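Local coordinates for protein 3-dehydroshikimate dehydratase (Pseudomonas putida, PDB 5HMQ) that catalyses the metal-dependent dehydration of 3-dehydroshikimate to protocatechuate, a shared intermediate in the breakdown of quinate and shikimate, at residues P64-F68 with N79-A83; M194-I199 with G216-M222; V333-R337 with Y424-L430; L495-L499 with Y609-G613. The contacts are given in a common frame with arbitrary orientation. Residues are numbered along the deposited sequence.

Contact 1 of 4, residues P64-F68 with N79-A83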
# COMPACT_ATOMS: atom_id res chain seq x y z
N PRO C 64 -24.10 -3.09 10.72
CA PRO C 64 -24.94 -4.28 10.85
C PRO C 64 -25.69 -4.36 12.18
O PRO C 64 -25.40 -3.60 13.11
CB PRO C 64 -23.92 -5.42 10.76
CG PRO C 64 -22.71 -4.85 11.47
CD PRO C 64 -22.76 -3.33 11.30
N PHE C 65 -26.66 -5.27 12.26
CA PHE C 65 -27.39 -5.58 13.48
C PHE C 65 -27.23 -7.07 13.75
O PHE C 65 -27.79 -7.89 13.02
CB PHE C 65 -28.86 -5.17 13.37
CG PHE C 65 -29.60 -5.20 14.68
CD1 PHE C 65 -30.11 -6.38 15.17
CD2 PHE C 65 -29.76 -4.04 15.42
CE1 PHE C 65 -30.79 -6.41 16.38
CE2 PHE C 65 -30.43 -4.06 16.62
CZ PHE C 65 -30.95 -5.25 17.10
N ARG C 66 -26.47 -7.41 14.79
CA ARG C 66 -26.01 -8.77 15.00
C ARG C 66 -26.87 -9.49 16.03
O ARG C 66 -27.46 -8.86 16.92
CB ARG C 66 -24.55 -8.78 15.46
CG ARG C 66 -23.60 -8.08 14.51
CD ARG C 66 -22.19 -7.99 15.10
NE ARG C 66 -21.30 -7.20 14.26
CZ ARG C 66 -20.61 -7.68 13.24
NH1 ARG C 66 -20.70 -8.96 12.91
NH2 ARG C 66 -19.82 -6.88 12.53
N ASP C 67 -26.92 -10.82 15.91
CA ASP C 67 -27.48 -11.72 16.91
C ASP C 67 -28.81 -11.26 17.50
O ASP C 67 -28.86 -10.83 18.65
CB ASP C 67 -26.47 -11.93 18.04
CG ASP C 67 -25.09 -12.28 17.53
OD1 ASP C 67 -24.99 -13.01 16.52
OD2 ASP C 67 -24.09 -11.82 18.13
N PHE C 68 -29.89 -11.35 16.72
CA PHE C 68 -31.22 -11.05 17.22
C PHE C 68 -32.05 -12.33 17.37
O PHE C 68 -32.41 -12.70 18.48
CB PHE C 68 -31.95 -10.05 16.32
CG PHE C 68 -33.35 -9.76 16.77
CD1 PHE C 68 -33.59 -8.82 17.76
CD2 PHE C 68 -34.43 -10.44 16.23
CE1 PHE C 68 -34.88 -8.55 18.18
CE2 PHE C 68 -35.72 -10.19 16.65
CZ PHE C 68 -35.95 -9.24 17.63
N ASN C 79 -33.01 -7.07 23.45
CA ASN C 79 -32.67 -7.02 22.03
C ASN C 79 -33.62 -6.12 21.26
O ASN C 79 -33.21 -5.47 20.29
CB ASN C 79 -32.69 -8.44 21.45
CG ASN C 79 -31.41 -9.20 21.75
OD1 ASN C 79 -30.32 -8.63 21.75
ND2 ASN C 79 -31.54 -10.50 22.01
N LEU C 80 -34.89 -6.05 21.67
CA LEU C 80 -35.83 -5.13 21.04
C LEU C 80 -35.50 -3.68 21.38
O LEU C 80 -35.61 -2.80 20.53
CB LEU C 80 -37.26 -5.48 21.46
CG LEU C 80 -37.78 -6.83 20.98
CD1 LEU C 80 -39.09 -7.18 21.66
CD2 LEU C 80 -37.96 -6.81 19.48
N ASP C 81 -35.09 -3.43 22.63
CA ASP C 81 -34.63 -2.10 23.01
C ASP C 81 -33.44 -1.66 22.16
O ASP C 81 -33.34 -0.49 21.76
CB ASP C 81 -34.26 -2.08 24.49
CG ASP C 81 -35.46 -2.26 25.39
OD1 ASP C 81 -36.49 -2.80 24.93
OD2 ASP C 81 -35.35 -1.92 26.59
N ARG C 82 -32.52 -2.59 21.88
CA ARG C 82 -31.41 -2.29 20.99
C ARG C 82 -31.89 -2.00 19.58
O ARG C 82 -31.39 -1.08 18.92
CB ARG C 82 -30.40 -3.45 21.02
CG ARG C 82 -29.23 -3.32 20.07
CD ARG C 82 -28.13 -4.32 20.42
NE ARG C 82 -28.59 -5.71 20.36
CZ ARG C 82 -28.36 -6.53 19.35
NH1 ARG C 82 -27.68 -6.12 18.29
NH2 ARG C 82 -28.82 -7.78 19.39
N ALA C 83 -32.88 -2.77 19.10
CA ALA C 83 -33.44 -2.51 17.78
C ALA C 83 -34.08 -1.12 17.71
O ALA C 83 -33.91 -0.40 16.71
CB ALA C 83 -34.46 -3.58 17.42

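Contact 2 of 4, residues M194-I199 with G216-M222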
# COMPACT_ATOMS: atom_id res chain seq x y z
N MSE C 194 -22.39 -7.20 -3.48
CA MSE C 194 -21.43 -7.95 -4.28
C MSE C 194 -20.06 -7.91 -3.61
O MSE C 194 -19.59 -6.85 -3.20
CB MSE C 194 -21.34 -7.39 -5.70
CG MSE C 194 -22.66 -7.33 -6.44
SE MSE C 194 -23.58 -9.05 -6.58
CE MSE C 194 -22.25 -10.06 -7.58
N ALA C 195 -19.42 -9.07 -3.50
CA ALA C 195 -18.07 -9.16 -2.95
C ALA C 195 -17.37 -10.34 -3.61
O ALA C 195 -17.84 -11.48 -3.49
CB ALA C 195 -18.10 -9.33 -1.43
N ASP C 196 -16.25 -10.07 -4.25
CA ASP C 196 -15.45 -11.11 -4.89
C ASP C 196 -14.32 -11.54 -3.95
O ASP C 196 -14.03 -10.89 -2.95
CB ASP C 196 -14.90 -10.62 -6.23
CG ASP C 196 -14.59 -11.74 -7.19
OD1 ASP C 196 -14.70 -12.92 -6.78
OD2 ASP C 196 -14.24 -11.46 -8.35
N ALA C 197 -13.68 -12.66 -4.30
CA ALA C 197 -12.61 -13.21 -3.48
C ALA C 197 -11.86 -14.31 -4.21
O ALA C 197 -12.44 -14.98 -5.09
CB ALA C 197 -13.16 -13.75 -2.16
N PRO C 198 -10.59 -14.55 -3.89
CA PRO C 198 -9.93 -15.76 -4.38
C PRO C 198 -10.50 -16.99 -3.70
O PRO C 198 -10.95 -16.95 -2.56
CB PRO C 198 -8.46 -15.54 -3.99
CG PRO C 198 -8.54 -14.66 -2.79
CD PRO C 198 -9.70 -13.73 -3.06
N ILE C 199 -10.49 -18.10 -4.44
CA ILE C 199 -10.96 -19.37 -3.88
C ILE C 199 -9.86 -19.94 -3.00
O ILE C 199 -8.77 -20.28 -3.49
CB ILE C 199 -11.35 -20.36 -4.99
CG1 ILE C 199 -12.42 -19.75 -5.90
CG2 ILE C 199 -11.89 -21.64 -4.38
CD1 ILE C 199 -13.65 -19.25 -5.18
N GLY C 216 -14.55 -9.11 -10.22
CA GLY C 216 -13.55 -9.20 -11.26
C GLY C 216 -12.13 -9.31 -10.75
O GLY C 216 -11.25 -9.75 -11.50
N GLN C 217 -11.88 -8.92 -9.50
CA GLN C 217 -10.56 -9.01 -8.91
C GLN C 217 -10.30 -10.36 -8.24
O GLN C 217 -9.14 -10.65 -7.91
CB GLN C 217 -10.35 -7.88 -7.89
CG GLN C 217 -10.46 -6.49 -8.51
CD GLN C 217 -10.37 -5.38 -7.47
OE1 GLN C 217 -10.73 -5.57 -6.31
NE2 GLN C 217 -9.90 -4.22 -7.89
N GLY C 218 -11.33 -11.17 -8.04
CA GLY C 218 -11.15 -12.50 -7.48
C GLY C 218 -11.48 -13.55 -8.52
O GLY C 218 -11.34 -13.30 -9.72
N GLU C 219 -11.92 -14.73 -8.08
CA GLU C 219 -12.22 -15.81 -9.01
C GLU C 219 -13.62 -16.39 -8.79
O GLU C 219 -13.90 -17.50 -9.23
CB GLU C 219 -11.16 -16.91 -8.94
CG GLU C 219 -10.57 -17.12 -7.57
CD GLU C 219 -9.21 -17.80 -7.61
OE1 GLU C 219 -8.69 -18.03 -8.73
OE2 GLU C 219 -8.66 -18.09 -6.53
N MSE C 220 -14.49 -15.65 -8.11
CA MSE C 220 -15.88 -16.07 -7.96
C MSE C 220 -16.71 -15.63 -9.16
O MSE C 220 -16.36 -14.67 -9.84
CB MSE C 220 -16.48 -15.52 -6.66
CG MSE C 220 -15.94 -16.18 -5.41
SE MSE C 220 -16.57 -15.33 -3.77
CE MSE C 220 -16.01 -16.69 -2.49
N ASP C 221 -17.81 -16.34 -9.41
CA ASP C 221 -18.66 -16.09 -10.57
C ASP C 221 -19.71 -15.06 -10.18
O ASP C 221 -20.83 -15.40 -9.78
CB ASP C 221 -19.28 -17.39 -11.07
CG ASP C 221 -20.08 -17.20 -12.34
OD1 ASP C 221 -19.92 -16.16 -13.01
OD2 ASP C 221 -20.88 -18.11 -12.68
N MSE C 222 -19.35 -13.79 -10.29
CA MSE C 222 -20.22 -12.68 -9.92
C MSE C 222 -21.46 -12.61 -10.79
O MSE C 222 -22.58 -12.46 -10.29
CB MSE C 222 -19.45 -11.37 -10.01
CG MSE C 222 -18.20 -11.34 -9.15
SE MSE C 222 -18.56 -10.75 -7.35
CE MSE C 222 -18.56 -12.40 -6.38
O HOH W 1 -14.90 -12.58 -10.88

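Contact 3 of 4, residues V333-R337 with Y424-L430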
# COMPACT_ATOMS: atom_id res chain seq x y z
N VAL C 333 15.33 9.50 -30.98
CA VAL C 333 14.49 8.32 -30.90
C VAL C 333 15.02 7.28 -31.88
O VAL C 333 15.12 7.57 -33.08
CB VAL C 333 13.02 8.64 -31.19
CG1 VAL C 333 12.22 7.37 -31.38
CG2 VAL C 333 12.42 9.47 -30.06
N GLN C 334 15.34 6.09 -31.39
CA GLN C 334 15.85 5.01 -32.20
C GLN C 334 14.82 3.89 -32.31
O GLN C 334 14.17 3.54 -31.33
CB GLN C 334 17.16 4.46 -31.63
CG GLN C 334 18.35 5.38 -31.82
CD GLN C 334 18.80 5.45 -33.27
OE1 GLN C 334 18.46 4.58 -34.08
NE2 GLN C 334 19.58 6.47 -33.60
N LEU C 335 14.69 3.35 -33.51
CA LEU C 335 13.79 2.24 -33.78
C LEU C 335 14.62 0.99 -34.08
O LEU C 335 15.53 1.03 -34.92
CB LEU C 335 12.86 2.56 -34.95
CG LEU C 335 11.95 1.42 -35.43
CD1 LEU C 335 10.99 1.02 -34.32
CD2 LEU C 335 11.19 1.83 -36.68
N LEU C 336 14.30 -0.10 -33.40
CA LEU C 336 14.93 -1.39 -33.66
C LEU C 336 13.85 -2.41 -34.00
O LEU C 336 12.73 -2.35 -33.48
CB LEU C 336 15.78 -1.90 -32.49
CG LEU C 336 17.13 -1.21 -32.25
CD1 LEU C 336 16.97 0.11 -31.50
CD2 LEU C 336 18.14 -2.14 -31.59
N ARG C 337 14.20 -3.35 -34.87
CA ARG C 337 13.21 -4.21 -35.49
C ARG C 337 13.76 -5.62 -35.64
O ARG C 337 14.95 -5.80 -35.93
CB ARG C 337 12.82 -3.63 -36.85
CG ARG C 337 11.51 -4.09 -37.43
CD ARG C 337 11.19 -3.25 -38.66
NE ARG C 337 9.80 -2.80 -38.68
CZ ARG C 337 9.36 -1.78 -39.41
NH1 ARG C 337 10.20 -1.09 -40.17
NH2 ARG C 337 8.07 -1.45 -39.37
N TYR C 424 5.92 4.23 -38.99
CA TYR C 424 7.37 4.41 -38.93
C TYR C 424 7.90 5.15 -40.15
O TYR C 424 8.82 5.97 -40.03
CB TYR C 424 8.04 3.05 -38.77
CG TYR C 424 7.41 2.19 -37.70
CD1 TYR C 424 7.65 2.42 -36.35
CD2 TYR C 424 6.55 1.15 -38.04
CE1 TYR C 424 7.07 1.63 -35.38
CE2 TYR C 424 5.97 0.35 -37.07
CZ TYR C 424 6.23 0.60 -35.74
OH TYR C 424 5.65 -0.19 -34.77
N ASP C 425 7.33 4.88 -41.33
CA ASP C 425 7.77 5.59 -42.53
C ASP C 425 7.51 7.09 -42.43
O ASP C 425 8.13 7.86 -43.16
CB ASP C 425 7.08 5.05 -43.78
CG ASP C 425 7.45 3.61 -44.09
OD1 ASP C 425 8.52 3.39 -44.69
OD2 ASP C 425 6.65 2.71 -43.74
N THR C 426 6.60 7.51 -41.56
CA THR C 426 6.25 8.92 -41.47
C THR C 426 7.17 9.70 -40.53
O THR C 426 7.57 10.82 -40.86
CB THR C 426 4.79 9.07 -41.02
OG1 THR C 426 4.53 8.19 -39.91
CG2 THR C 426 3.84 8.75 -42.16
N ASP C 427 7.49 9.15 -39.35
CA ASP C 427 8.26 9.90 -38.38
C ASP C 427 9.73 9.51 -38.32
O ASP C 427 10.53 10.24 -37.73
CB ASP C 427 7.68 9.74 -36.98
CG ASP C 427 6.16 9.72 -36.99
OD1 ASP C 427 5.57 8.88 -36.28
OD2 ASP C 427 5.54 10.60 -37.63
N PHE C 428 10.11 8.39 -38.94
CA PHE C 428 11.48 7.91 -38.91
C PHE C 428 12.09 7.96 -40.30
O PHE C 428 11.40 8.07 -41.32
CB PHE C 428 11.54 6.47 -38.38
CG PHE C 428 11.13 6.33 -36.94
CD1 PHE C 428 9.79 6.26 -36.59
CD2 PHE C 428 12.08 6.26 -35.94
CE1 PHE C 428 9.41 6.13 -35.26
CE2 PHE C 428 11.71 6.13 -34.62
CZ PHE C 428 10.38 6.07 -34.28
N SER C 429 13.41 7.85 -40.34
CA SER C 429 14.18 7.82 -41.58
C SER C 429 14.77 6.41 -41.61
O SER C 429 15.89 6.17 -41.16
CB SER C 429 15.25 8.90 -41.63
OG SER C 429 14.71 10.13 -42.09
N LEU C 430 13.98 5.49 -42.15
CA LEU C 430 14.27 4.07 -42.05
C LEU C 430 15.41 3.69 -43.00
O LEU C 430 15.42 4.10 -44.16
CB LEU C 430 13.01 3.27 -42.37
CG LEU C 430 11.88 3.35 -41.33
CD1 LEU C 430 10.62 2.70 -41.85
CD2 LEU C 430 12.29 2.69 -40.04

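Contact 4 of 4, residues L495-L499 with Y609-G613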
# COMPACT_ATOMS: atom_id res chain seq x y z
N LEU C 495 -2.24 -11.19 -26.81
CA LEU C 495 -1.64 -10.41 -25.74
C LEU C 495 -1.70 -11.21 -24.45
O LEU C 495 -2.78 -11.67 -24.05
CB LEU C 495 -2.36 -9.07 -25.55
CG LEU C 495 -2.39 -8.09 -26.72
CD1 LEU C 495 -3.43 -7.00 -26.46
CD2 LEU C 495 -1.02 -7.48 -26.97
N ARG C 496 -0.55 -11.39 -23.80
CA ARG C 496 -0.46 -12.16 -22.57
C ARG C 496 0.37 -11.37 -21.58
O ARG C 496 1.46 -10.89 -21.91
CB ARG C 496 0.15 -13.56 -22.79
CG ARG C 496 -0.56 -14.40 -23.83
CD ARG C 496 -0.02 -15.83 -23.83
NE ARG C 496 -0.36 -16.58 -22.63
CZ ARG C 496 -0.21 -17.89 -22.50
NH1 ARG C 496 0.28 -18.60 -23.50
NH2 ARG C 496 -0.55 -18.50 -21.36
N LEU C 497 -0.13 -11.27 -20.35
CA LEU C 497 0.42 -10.34 -19.36
C LEU C 497 0.45 -11.02 -18.00
O LEU C 497 -0.45 -10.84 -17.17
CB LEU C 497 -0.41 -9.05 -19.32
CG LEU C 497 0.20 -7.79 -18.71
CD1 LEU C 497 1.08 -7.08 -19.72
CD2 LEU C 497 -0.91 -6.88 -18.22
N PRO C 498 1.48 -11.82 -17.73
CA PRO C 498 1.67 -12.33 -16.37
C PRO C 498 2.03 -11.20 -15.42
O PRO C 498 2.60 -10.18 -15.82
CB PRO C 498 2.81 -13.34 -16.51
CG PRO C 498 3.48 -13.00 -17.79
CD PRO C 498 2.44 -12.40 -18.68
N LEU C 499 1.67 -11.38 -14.15
CA LEU C 499 1.77 -10.32 -13.16
C LEU C 499 2.41 -10.87 -11.90
O LEU C 499 1.88 -11.80 -11.29
CB LEU C 499 0.40 -9.72 -12.87
CG LEU C 499 -0.33 -9.16 -14.09
CD1 LEU C 499 -1.82 -9.02 -13.84
CD2 LEU C 499 0.27 -7.84 -14.52
N TYR C 609 2.10 -26.43 -26.80
CA TYR C 609 2.38 -26.02 -25.43
C TYR C 609 1.87 -24.59 -25.20
O TYR C 609 2.14 -23.69 -26.00
CB TYR C 609 3.87 -26.11 -25.13
CG TYR C 609 4.22 -25.79 -23.69
CD1 TYR C 609 4.45 -24.48 -23.29
CD2 TYR C 609 4.31 -26.79 -22.73
CE1 TYR C 609 4.76 -24.17 -21.98
CE2 TYR C 609 4.62 -26.49 -21.41
CZ TYR C 609 4.85 -25.18 -21.05
OH TYR C 609 5.16 -24.88 -19.74
N ALA C 610 1.15 -24.39 -24.10
CA ALA C 610 0.46 -23.13 -23.85
C ALA C 610 0.86 -22.42 -22.57
O ALA C 610 0.43 -21.28 -22.37
CB ALA C 610 -1.07 -23.36 -23.83
N GLY C 611 1.66 -23.04 -21.70
CA GLY C 611 2.02 -22.43 -20.44
C GLY C 611 3.18 -21.46 -20.54
O GLY C 611 3.53 -20.98 -21.62
N TYR C 612 3.78 -21.18 -19.39
CA TYR C 612 4.90 -20.26 -19.29
C TYR C 612 6.17 -20.93 -18.78
O TYR C 612 7.18 -20.24 -18.59
CB TYR C 612 4.58 -19.08 -18.37
CG TYR C 612 3.46 -18.16 -18.82
CD1 TYR C 612 3.66 -17.24 -19.84
CD2 TYR C 612 2.23 -18.16 -18.17
CE1 TYR C 612 2.66 -16.38 -20.25
CE2 TYR C 612 1.22 -17.30 -18.57
CZ TYR C 612 1.44 -16.41 -19.60
OH TYR C 612 0.44 -15.56 -20.00
N GLY C 613 6.15 -22.24 -18.54
CA GLY C 613 7.30 -22.90 -17.95
C GLY C 613 7.56 -22.46 -16.53
O GLY C 613 8.72 -22.31 -16.12

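Contact 1 of 4, residues P64-F68 with N79-A83
Phe65, on the strand that begins before Pro64, lays its ring against the helix segment 79-83. The guanidinium of Arg82 stacks flat on one face of that ring, planes 7° apart and centres 4.2 Å apart, an off-centre cation-pi contact; Phe65 CZ also lies 3.9 Å from Ala83 CB. Arg66 offers its carbonyl: its O accepts from Arg82 NH1 at 3.1 Å and from Arg82 NH2 at 3.0 Å. The carbonyl of Asp67 accepts a weak hydrogen bond from Arg82 NH2, while its carboxylate is held by Gln105 and Val104. Asn79 OD1 also accepts from Arg82 NH2, at 2.9 Å, and Tyr350 of the second subunit makes a further cation-pi contact with Arg82. Phe68 closes the contact, with CZ 3.7 Å from Leu80 CD2. Strand and helix axes run antiparallel at 174°, as expected in a beta-alpha-beta crossover of a TIM barrel: strand 58-66 pairs with strand 97-101, helix 76-93 packs outside it, and helix 112-128 touches Phe68, Leu80 and Ala83.

Contact 2 of 4, residues M194-I199 with G216-M222
This is a buried loop-loop contact built around one carboxylate, where the chain leaves barrel strand 189-194 and meets the loop leading into helix 222-231. Asp196 points its side chain into the bend of 216-222 and gathers backbone amides there. Asp196 OD2 accepts from Gly216 N at 3.0 Å and, weakly, from Gly218 N at 2.9 Å; Asp196 OD1 accepts from Met220 N at 3.0 Å as well as from Ala197 N of its own segment. One water donates to both Asp196 OD2 and Met220 O, at 2.8 Å each. Gly218 comes so close to Asp196 and Ala197 that a CB would clash with both. Such loops after the C-terminal ends of the strands carry the active site of a TIM barrel, and here the side chain of Ala195 lies about 4 Å from that of Asp167, a ligand of the catalytic metal. Beyond the carboxylate, Glu219 N donates to Ala197 O at 3.0 Å, and Glu219 OE2 accepts from Ile199 N at 2.8 Å. The methionines, present as selenomethionine, add apolar packing: Met194 CE is 3.8 Å from Met222 SE, Met220 SE is 4.1 Å from Ala197 CB, and Met220 CG is 3.8 Å from Ile199 CD1. Phe169 and Trp207 border Ala197 and Met220, and Leu266 of helix 252-276 touches both Met194 and Met222.

Contact 3 of 4, residues V333-R337 with Y424-L430
Apolar packing dominates this contact between strand 333-337 and the short helix 424-427 with the weakly bonded strand 428-430 that follows it. Val333, Leu335 and Arg337, every second residue of the strand, all point CB toward the other segment. Leu335 sits in the middle: its CD2 is 3.6 Å from Tyr424 CD1 and also 3.6 Å from Leu430 CD2, while its CB is 3.8 Å from Phe428 CE2. Val333 extends the patch, with CG1 3.5 Å from Phe428 CE2. Aromatic side chains thus come from both ends of the helical turn, which is closed by the backbone hydrogen bond from Phe428 N to Tyr424 O (3.0 Å). Phe428 also meets His328 edge-to-face. Among polar groups, the Tyr424 hydroxyl is hydrogen-bonded inside the domain to Glu299 OE2. Arg337 lies at the margin: its NH2 approaches Tyr424 CD2 to 3.3 Å, and its NE makes a weak hydrogen bond to Asn342 OD1. The axes pass 8.6 Å apart, crossing at -42°; the strands are not sheet neighbours, since strand 323-328 lies between them in the mixed sheet of the first glyoxalase-like (VOC) domain. The contact therefore rests mainly on apolar side-chain packing, with Arg337 at its rim, which joins the helical turn and the edge strand 428-430 to strand 333-338 across the intervening strand.

Contact 4 of 4, residues L495-L499 with Y609-G613
In the loop that follows strand 599-606, Ala610 turns its carbonyl to strand 496-499: Ala610 O lies near the plane of the Arg496 guanidinium and accepts hydrogen bonds from Arg496 NH1 at 2.9 Å and Arg496 NH2 at 3.1 Å. The same guanidinium forms a salt bridge with Asp471, so it ties the loop to two strands of one sheet. That sheet belongs to the second glyoxalase-like (VOC) module, in which strand 496-501 lies between strands 484-489 and 440-450; the latter carries His445, which with His523 and Glu601 binds the magnesium. Tyr612 comes two residues later, its CB toward the strand. Tyr612 OH takes a weak hydrogen bond from Arg496 NE at 2.9 Å. Tyr612 CE1 lies over a face of the guanidinium, and Pro498 CG lies over a face of the tyrosine ring, with Pro498 CD 4.2 Å from Tyr612 CZ. The tyrosine also meets His445 edge-to-face, and its side chain is about 5 Å from the magnesium.

In the fold
The four contacts follow one another along the chain without interleaving. Contacts 1 and 2 belong to the N-terminal TIM barrel, contact 1 between strand 58-66 and helix 76-93, contact 2 in the loops that follow strand 189-194; their centres are 30 Å apart, and each lies near the catalytic metal site. Contact 3 is in the first glyoxalase-like module and contact 4 in the second, 30 Å apart between centres and on separate mixed sheets. Contact 2 lies nearest the chain's centre and about 10 Å from contact 4 at the nearest atoms, whereas contacts 1 and 3 are 71 Å apart between centres. The series thus spans the fusion, from the dehydratase barrel to a C-terminal part with its own magnesium site.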